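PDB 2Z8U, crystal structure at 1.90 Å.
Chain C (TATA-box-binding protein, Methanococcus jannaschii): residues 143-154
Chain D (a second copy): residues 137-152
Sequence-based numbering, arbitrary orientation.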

ATOM      1  N   TYR C 143       6.158  -0.662 -16.487  1.00 38.32           N
ATOM      2  CA  TYR C 143       5.298  -1.428 -15.591  1.00 39.44           C
ATOM      3  C   TYR C 143       5.971  -2.759 -15.252  1.00 39.74           C
ATOM      4  O   TYR C 143       5.993  -3.689 -16.068  1.00 40.00           O
ATOM      5  CB  TYR C 143       3.900  -1.629 -16.226  1.00 40.43           C
ATOM      6  CG  TYR C 143       2.832  -2.218 -15.307  1.00 41.41           C
ATOM      7  CD1 TYR C 143       1.629  -2.698 -15.823  1.00 43.52           C
ATOM      8  CD2 TYR C 143       3.030  -2.301 -13.919  1.00 42.87           C
ATOM      9  CE1 TYR C 143       0.639  -3.239 -14.980  1.00 43.02           C
ATOM     10  CE2 TYR C 143       2.070  -2.844 -13.084  1.00 43.03           C
ATOM     11  CZ  TYR C 143       0.878  -3.308 -13.615  1.00 42.61           C
ATOM     12  OH  TYR C 143      -0.065  -3.831 -12.764  1.00 43.14           O
ATOM     13  N   ARG C 144       6.558  -2.820 -14.064  1.00 39.07           N
ATOM     14  CA  ARG C 144       7.263  -4.011 -13.601  1.00 39.86           C
ATOM     15  C   ARG C 144       6.307  -5.002 -12.932  1.00 38.83           C
ATOM     16  O   ARG C 144       5.600  -4.634 -11.987  1.00 38.31           O
ATOM     17  CB  ARG C 144       8.376  -3.618 -12.628  1.00 39.44           C
ATOM     18  CG  ARG C 144       9.220  -4.802 -12.132  1.00 41.90           C
ATOM     19  CD  ARG C 144      10.377  -4.392 -11.241  1.00 42.67           C
ATOM     20  NE  ARG C 144       9.970  -3.637 -10.054  1.00 48.73           N
ATOM     21  CZ  ARG C 144      10.360  -2.390  -9.774  1.00 50.27           C
ATOM     22  NH1 ARG C 144      11.178  -1.737 -10.594  1.00 51.14           N
ATOM     23  NH2 ARG C 144       9.938  -1.791  -8.662  1.00 50.93           N
ATOM     24  N   LEU C 145       6.310  -6.254 -13.404  1.00 37.20           N
ATOM     25  CA  LEU C 145       5.509  -7.335 -12.811  1.00 36.29           C
ATOM     26  C   LEU C 145       6.334  -8.434 -12.132  1.00 35.74           C
ATOM     27  O   LEU C 145       7.503  -8.660 -12.479  1.00 34.91           O
ATOM     28  CB  LEU C 145       4.607  -7.989 -13.870  1.00 36.45           C
ATOM     29  CG  LEU C 145       3.614  -7.152 -14.668  1.00 36.89           C
ATOM     30  CD1 LEU C 145       2.871  -8.036 -15.627  1.00 38.09           C
ATOM     31  CD2 LEU C 145       2.651  -6.427 -13.750  1.00 37.98           C
ATOM     32  N   ASP C 146       5.695  -9.139 -11.194  1.00 34.79           N
ATOM     33  CA  ASP C 146       6.299 -10.278 -10.492  1.00 34.69           C
ATOM     34  C   ASP C 146       5.732 -11.650 -10.892  1.00 34.69           C
ATOM     35  O   ASP C 146       6.415 -12.677 -10.780  1.00 34.55           O
ATOM     36  CB  ASP C 146       6.139 -10.093  -8.985  1.00 34.85           C
ATOM     37  CG  ASP C 146       7.073  -9.037  -8.431  1.00 35.53           C
ATOM     38  OD1 ASP C 146       8.070  -8.709  -9.096  1.00 35.86           O
ATOM     39  OD2 ASP C 146       6.820  -8.544  -7.320  1.00 38.82           O
ATOM     40  N   ASP C 147       4.482 -11.653 -11.342  1.00 34.16           N
ATOM     41  CA  ASP C 147       3.759 -12.883 -11.653  1.00 33.86           C
ATOM     42  C   ASP C 147       3.045 -12.656 -12.991  1.00 33.84           C
ATOM     43  O   ASP C 147       1.898 -12.231 -12.992  1.00 34.22           O
ATOM     44  CB  ASP C 147       2.753 -13.141 -10.509  1.00 33.75           C
ATOM     45  CG  ASP C 147       1.992 -14.467 -10.632  1.00 34.58           C
ATOM     46  OD1 ASP C 147       2.541 -15.452 -11.154  1.00 34.79           O
ATOM     47  OD2 ASP C 147       0.834 -14.524 -10.155  1.00 33.50           O
ATOM     48  N   PRO C 148       3.714 -12.919 -14.142  1.00 33.73           N
ATOM     49  CA  PRO C 148       5.096 -13.385 -14.325  1.00 33.50           C
ATOM     50  C   PRO C 148       6.103 -12.255 -14.173  1.00 33.38           C
ATOM     51  O   PRO C 148       5.743 -11.087 -14.300  1.00 32.67           O
ATOM     52  CB  PRO C 148       5.109 -13.920 -15.764  1.00 33.72           C
ATOM     53  CG  PRO C 148       4.024 -13.154 -16.473  1.00 33.85           C
ATOM     54  CD  PRO C 148       3.008 -12.746 -15.431  1.00 33.63           C
ATOM     55  N   LYS C 149       7.354 -12.612 -13.889  1.00 33.39           N
ATOM     56  CA  LYS C 149       8.422 -11.644 -13.674  1.00 33.72           C
ATOM     57  C   LYS C 149       8.877 -11.022 -15.001  1.00 33.69           C
ATOM     58  O   LYS C 149       9.699 -11.601 -15.724  1.00 34.54           O
ATOM     59  CB  LYS C 149       9.587 -12.325 -12.947  1.00 34.03           C
ATOM     60  CG  LYS C 149      10.657 -11.389 -12.408  1.00 35.05           C
ATOM     61  CD  LYS C 149      11.631 -12.179 -11.536  1.00 35.28           C
ATOM     62  CE  LYS C 149      12.793 -11.335 -11.084  1.00 36.80           C
ATOM     63  NZ  LYS C 149      13.599 -12.092 -10.091  1.00 38.13           N
ATOM     64  N   VAL C 150       8.316  -9.862 -15.328  1.00 33.14           N
ATOM     65  CA  VAL C 150       8.568  -9.182 -16.607  1.00 33.07           C
ATOM     66  C   VAL C 150       8.592  -7.667 -16.447  1.00 33.54           C
ATOM     67  O   VAL C 150       8.113  -7.120 -15.433  1.00 33.82           O
ATOM     68  CB  VAL C 150       7.510  -9.527 -17.709  1.00 32.99           C
ATOM     69  CG1 VAL C 150       7.609 -10.992 -18.141  1.00 33.82           C
ATOM     70  CG2 VAL C 150       6.073  -9.157 -17.261  1.00 32.12           C
ATOM     71  N   VAL C 151       9.161  -6.989 -17.443  1.00 33.31           N
ATOM     72  CA  VAL C 151       9.081  -5.542 -17.508  1.00 33.33           C
ATOM     73  C   VAL C 151       8.287  -5.195 -18.750  1.00 33.96           C
ATOM     74  O   VAL C 151       8.602  -5.646 -19.849  1.00 33.44           O
ATOM     75  CB  VAL C 151      10.457  -4.866 -17.591  1.00 33.20           C
ATOM     76  CG1 VAL C 151      10.279  -3.347 -17.812  1.00 33.46           C
ATOM     77  CG2 VAL C 151      11.285  -5.155 -16.328  1.00 31.59           C
ATOM     78  N   VAL C 152       7.254  -4.392 -18.560  1.00 34.27           N
ATOM     79  CA  VAL C 152       6.406  -3.984 -19.659  1.00 35.30           C
ATOM     80  C   VAL C 152       6.588  -2.501 -19.914  1.00 35.42           C
ATOM     81  O   VAL C 152       6.624  -1.693 -18.965  1.00 35.72           O
ATOM     82  CB  VAL C 152       4.938  -4.302 -19.346  1.00 35.24           C
ATOM     83  CG1 VAL C 152       4.023  -3.816 -20.475  1.00 35.99           C
ATOM     84  CG2 VAL C 152       4.771  -5.804 -19.100  1.00 35.24           C
ATOM     85  N   LEU C 153       6.721  -2.159 -21.195  1.00 35.85           N
ATOM     86  CA  LEU C 153       6.763  -0.765 -21.642  1.00 35.82           C
ATOM     87  C   LEU C 153       5.539  -0.487 -22.500  1.00 35.72           C
ATOM     88  O   LEU C 153       5.257  -1.209 -23.459  1.00 35.27           O
ATOM     89  CB  LEU C 153       8.035  -0.489 -22.458  1.00 35.96           C
ATOM     90  CG  LEU C 153       9.350  -1.044 -21.899  1.00 35.91           C
ATOM     91  CD1 LEU C 153      10.496  -0.845 -22.914  1.00 34.59           C
ATOM     92  CD2 LEU C 153       9.684  -0.434 -20.540  1.00 33.95           C
ATOM     93  N   ILE C 154       4.805   0.555 -22.137  1.00 35.97           N
ATOM     94  CA  ILE C 154       3.608   0.947 -22.871  1.00 35.90           C
ATOM     95  C   ILE C 154       3.780   2.346 -23.464  1.00 36.21           C
ATOM     96  O   ILE C 154       4.093   3.297 -22.752  1.00 35.66           O
ATOM     97  CB  ILE C 154       2.354   0.886 -21.978  1.00 36.37           C
ATOM     98  CG1 ILE C 154       2.305  -0.457 -21.230  1.00 35.60           C
ATOM     99  CG2 ILE C 154       1.080   1.103 -22.834  1.00 35.83           C
ATOM    100  CD1 ILE C 154       1.280  -0.519 -20.076  1.00 35.45           C
TER
ATOM    101  N   GLN D 137      12.361  -1.000 -31.381  1.00 41.53           N
ATOM    102  CA  GLN D 137      11.122  -1.056 -30.621  1.00 41.47           C
ATOM    103  C   GLN D 137      11.067  -0.009 -29.519  1.00 40.86           C
ATOM    104  O   GLN D 137       9.991   0.491 -29.191  1.00 41.02           O
ATOM    105  CB  GLN D 137      10.908  -2.463 -30.037  1.00 41.69           C
ATOM    106  CG  GLN D 137      10.535  -3.516 -31.085  1.00 42.89           C
ATOM    107  CD  GLN D 137       9.378  -3.090 -31.963  1.00 43.53           C
ATOM    108  OE1 GLN D 137       8.294  -2.773 -31.477  1.00 44.42           O
ATOM    109  NE2 GLN D 137       9.604  -3.085 -33.272  1.00 45.18           N
ATOM    110  N   PHE D 138      12.227   0.314 -28.949  1.00 40.06           N
ATOM    111  CA  PHE D 138      12.322   1.331 -27.903  1.00 39.28           C
ATOM    112  C   PHE D 138      13.761   1.846 -27.810  1.00 39.08           C
ATOM    113  O   PHE D 138      14.696   1.114 -28.158  1.00 38.55           O
ATOM    114  CB  PHE D 138      11.864   0.753 -26.556  1.00 39.66           C
ATOM    115  CG  PHE D 138      12.656  -0.441 -26.109  1.00 39.24           C
ATOM    116  CD1 PHE D 138      13.785  -0.283 -25.301  1.00 39.65           C
ATOM    117  CD2 PHE D 138      12.278  -1.725 -26.484  1.00 38.92           C
ATOM    118  CE1 PHE D 138      14.534  -1.394 -24.905  1.00 40.40           C
ATOM    119  CE2 PHE D 138      13.020  -2.841 -26.077  1.00 38.08           C
ATOM    120  CZ  PHE D 138      14.148  -2.669 -25.287  1.00 40.22           C
ATOM    121  N   PRO D 139      13.953   3.097 -27.335  1.00 38.67           N
ATOM    122  CA  PRO D 139      15.329   3.587 -27.183  1.00 38.61           C
ATOM    123  C   PRO D 139      16.007   3.023 -25.939  1.00 38.35           C
ATOM    124  O   PRO D 139      15.359   2.864 -24.904  1.00 38.16           O
ATOM    125  CB  PRO D 139      15.148   5.101 -27.043  1.00 38.56           C
ATOM    126  CG  PRO D 139      13.797   5.256 -26.415  1.00 38.52           C
ATOM    127  CD  PRO D 139      12.957   4.108 -26.927  1.00 38.69           C
ATOM    128  N   GLY D 140      17.296   2.702 -26.045  1.00 38.29           N
ATOM    129  CA  GLY D 140      18.092   2.359 -24.861  1.00 38.40           C
ATOM    130  C   GLY D 140      17.983   0.921 -24.372  1.00 38.20           C
ATOM    131  O   GLY D 140      17.231   0.125 -24.911  1.00 37.96           O
ATOM    132  N   LEU D 141      18.743   0.593 -23.337  1.00 38.21           N
ATOM    133  CA  LEU D 141      18.798  -0.780 -22.846  1.00 38.16           C
ATOM    134  C   LEU D 141      18.080  -0.889 -21.519  1.00 38.57           C
ATOM    135  O   LEU D 141      18.250  -0.019 -20.656  1.00 38.89           O
ATOM    136  CB  LEU D 141      20.246  -1.247 -22.724  1.00 38.19           C
ATOM    137  CG  LEU D 141      20.552  -2.595 -22.066  1.00 36.93           C
ATOM    138  CD1 LEU D 141      21.591  -3.297 -22.888  1.00 36.03           C
ATOM    139  CD2 LEU D 141      21.025  -2.397 -20.617  1.00 36.60           C
ATOM    140  N   VAL D 142      17.275  -1.947 -21.375  1.00 38.43           N
ATOM    141  CA  VAL D 142      16.471  -2.198 -20.168  1.00 39.24           C
ATOM    142  C   VAL D 142      17.209  -3.212 -19.297  1.00 39.17           C
ATOM    143  O   VAL D 142      17.703  -4.208 -19.792  1.00 38.25           O
ATOM    144  CB  VAL D 142      15.047  -2.724 -20.518  1.00 39.25           C
ATOM    145  CG1 VAL D 142      14.162  -2.787 -19.277  1.00 39.87           C
ATOM    146  CG2 VAL D 142      14.398  -1.825 -21.516  1.00 41.15           C
ATOM    147  N   TYR D 143      17.316  -2.925 -18.005  1.00 39.79           N
ATOM    148  CA  TYR D 143      18.091  -3.738 -17.092  1.00 40.34           C
ATOM    149  C   TYR D 143      17.369  -3.771 -15.740  1.00 40.99           C
ATOM    150  O   TYR D 143      17.274  -2.753 -15.067  1.00 40.64           O
ATOM    151  CB  TYR D 143      19.494  -3.123 -16.967  1.00 41.31           C
ATOM    152  CG  TYR D 143      20.476  -3.842 -16.088  1.00 41.28           C
ATOM    153  CD1 TYR D 143      21.515  -3.143 -15.466  1.00 43.01           C
ATOM    154  CD2 TYR D 143      20.386  -5.217 -15.878  1.00 43.37           C
ATOM    155  CE1 TYR D 143      22.450  -3.806 -14.650  1.00 43.69           C
ATOM    156  CE2 TYR D 143      21.311  -5.891 -15.058  1.00 44.23           C
ATOM    157  CZ  TYR D 143      22.334  -5.183 -14.456  1.00 43.61           C
ATOM    158  OH  TYR D 143      23.236  -5.851 -13.653  1.00 44.14           O
ATOM    159  N   ARG D 144      16.856  -4.935 -15.354  1.00 40.46           N
ATOM    160  CA  ARG D 144      16.114  -5.063 -14.116  1.00 40.38           C
ATOM    161  C   ARG D 144      17.026  -5.556 -13.001  1.00 40.16           C
ATOM    162  O   ARG D 144      17.735  -6.546 -13.182  1.00 39.95           O
ATOM    163  CB  ARG D 144      14.967  -6.035 -14.325  1.00 40.57           C
ATOM    164  CG  ARG D 144      14.145  -6.379 -13.088  1.00 41.52           C
ATOM    165  CD  ARG D 144      13.044  -7.369 -13.470  1.00 41.12           C
ATOM    166  NE  ARG D 144      13.594  -8.572 -14.109  1.00 43.23           N
ATOM    167  CZ  ARG D 144      13.027  -9.276 -15.096  1.00 43.73           C
ATOM    168  NH1 ARG D 144      11.847  -8.943 -15.614  1.00 38.67           N
ATOM    169  NH2 ARG D 144      13.657 -10.345 -15.575  1.00 45.44           N
ATOM    170  N   LEU D 145      16.991  -4.865 -11.861  1.00 39.64           N
ATOM    171  CA  LEU D 145      17.719  -5.269 -10.662  1.00 39.56           C
ATOM    172  C   LEU D 145      16.793  -5.855  -9.589  1.00 39.56           C
ATOM    173  O   LEU D 145      15.641  -5.434  -9.440  1.00 39.22           O
ATOM    174  CB  LEU D 145      18.518  -4.092 -10.084  1.00 39.58           C
ATOM    175  CG  LEU D 145      19.703  -3.501 -10.861  1.00 40.37           C
ATOM    176  CD1 LEU D 145      20.375  -2.424 -10.028  1.00 40.37           C
ATOM    177  CD2 LEU D 145      20.717  -4.576 -11.264  1.00 40.52           C
ATOM    178  N   ASP D 146      17.301  -6.831  -8.848  1.00 39.52           N
ATOM    179  CA  ASP D 146      16.524  -7.471  -7.794  1.00 40.28           C
ATOM    180  C   ASP D 146      16.707  -6.800  -6.426  1.00 40.16           C
ATOM    181  O   ASP D 146      15.804  -6.840  -5.588  1.00 40.57           O
ATOM    182  CB  ASP D 146      16.846  -8.972  -7.713  1.00 40.66           C
ATOM    183  CG  ASP D 146      16.382  -9.740  -8.947  1.00 42.03           C
ATOM    184  OD1 ASP D 146      15.385  -9.334  -9.589  1.00 43.87           O
ATOM    185  OD2 ASP D 146      17.027 -10.752  -9.278  1.00 44.41           O
ATOM    186  N   ASP D 147      17.874  -6.188  -6.210  1.00 40.07           N
ATOM    187  CA  ASP D 147      18.190  -5.504  -4.952  1.00 39.85           C
ATOM    188  C   ASP D 147      19.109  -4.298  -5.180  1.00 39.10           C
ATOM    189  O   ASP D 147      20.294  -4.481  -5.468  1.00 39.23           O
ATOM    190  CB  ASP D 147      18.850  -6.458  -3.959  1.00 40.21           C
ATOM    191  CG  ASP D 147      18.966  -5.854  -2.578  1.00 41.35           C
ATOM    192  OD1 ASP D 147      17.927  -5.393  -2.052  1.00 43.20           O
ATOM    193  OD2 ASP D 147      20.086  -5.836  -2.014  1.00 43.76           O
ATOM    194  N   PRO D 148      18.562  -3.066  -5.077  1.00 38.38           N
ATOM    195  CA  PRO D 148      17.152  -2.786  -4.793  1.00 37.84           C
ATOM    196  C   PRO D 148      16.289  -3.158  -5.993  1.00 37.41           C
ATOM    197  O   PRO D 148      16.815  -3.325  -7.093  1.00 37.21           O
ATOM    198  CB  PRO D 148      17.134  -1.269  -4.591  1.00 37.79           C
ATOM    199  CG  PRO D 148      18.275  -0.762  -5.406  1.00 37.21           C
ATOM    200  CD  PRO D 148      19.337  -1.825  -5.276  1.00 38.13           C
ATOM    201  N   LYS D 149      14.981  -3.281  -5.783  1.00 36.97           N
ATOM    202  CA  LYS D 149      14.060  -3.702  -6.849  1.00 37.22           C
ATOM    203  C   LYS D 149      13.770  -2.529  -7.782  1.00 36.08           C
ATOM    204  O   LYS D 149      12.828  -1.759  -7.558  1.00 36.84           O
ATOM    205  CB  LYS D 149      12.769  -4.253  -6.225  1.00 37.10           C
ATOM    206  CG  LYS D 149      12.002  -5.238  -7.080  1.00 38.40           C
ATOM    207  CD  LYS D 149      10.678  -5.598  -6.411  1.00 39.31           C
ATOM    208  CE  LYS D 149       9.754  -6.352  -7.361  1.00 42.66           C
ATOM    209  NZ  LYS D 149       9.918  -7.829  -7.244  1.00 45.44           N
ATOM    210  N   VAL D 150      14.600  -2.375  -8.807  1.00 35.06           N
ATOM    211  CA  VAL D 150      14.484  -1.247  -9.753  1.00 34.16           C
ATOM    212  C   VAL D 150      14.550  -1.677 -11.216  1.00 33.84           C
ATOM    213  O   VAL D 150      15.019  -2.790 -11.539  1.00 33.21           O
ATOM    214  CB  VAL D 150      15.559  -0.147  -9.508  1.00 34.14           C
ATOM    215  CG1 VAL D 150      15.428   0.431  -8.112  1.00 34.59           C
ATOM    216  CG2 VAL D 150      16.965  -0.683  -9.720  1.00 34.20           C
ATOM    217  N   VAL D 151      14.089  -0.795 -12.103  1.00 33.00           N
ATOM    218  CA  VAL D 151      14.305  -1.003 -13.534  1.00 34.19           C
ATOM    219  C   VAL D 151      15.226   0.097 -13.995  1.00 34.30           C
ATOM    220  O   VAL D 151      14.992   1.264 -13.700  1.00 35.49           O
ATOM    221  CB  VAL D 151      12.992  -1.029 -14.361  1.00 32.90           C
ATOM    222  CG1 VAL D 151      13.295  -1.105 -15.866  1.00 33.78           C
ATOM    223  CG2 VAL D 151      12.112  -2.209 -13.931  1.00 35.78           C
ATOM    224  N   VAL D 152      16.281  -0.286 -14.702  1.00 34.21           N
ATOM    225  CA  VAL D 152      17.321   0.639 -15.122  1.00 35.29           C
ATOM    226  C   VAL D 152      17.290   0.760 -16.642  1.00 36.26           C
ATOM    227  O   VAL D 152      17.207  -0.255 -17.336  1.00 36.30           O
ATOM    228  CB  VAL D 152      18.725   0.142 -14.702  1.00 35.84           C
ATOM    229  CG1 VAL D 152      19.816   1.169 -15.087  1.00 35.58           C
ATOM    230  CG2 VAL D 152      18.767  -0.167 -13.207  1.00 35.83           C
TER

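Two salt bridges, related by swapping the copies, join the stretches. Lys D149 NZ donates a hydrogen bond to Asp C146 OD1 at 2.8 Å. Its counterpart is looser: the bond from Lys C149 NZ to Asp D146 OD1 is weak, at 3.3 Å. Lys C149 is all t, so its long chain carries the amine across the gap. Both aspartates point sideways at CB, yet their carboxylates come nearer the partner. These four charged residues are exposed, as suits their type.

The arginines lie further in. Arg C144 and Arg D144 both point toward the partner and share a t, t, p start to the side chain. The Arg C144 guanidinium sets one face against the backbone; its NH2 is 3.1 Å from Lys D149 O, but the angle is too poor for a hydrogen bond. Over one face of the Arg D144 guanidinium sits Lys C149 CG. The aliphatic part of lysine thus packs while its amine pairs with aspartate.

Valines and a leucine fill the buried part. Val C151 CG2 meets Val D151 CG2 at 3.9 Å, and Val C151 CG1 lies 4.2 Å from Val D142 CG1. Leu C153 CD1 sits over the face of the Phe D138 ring, 3.9 Å from Phe D138 CG, a CH-pi contact. Together the stretches bury 657 Å².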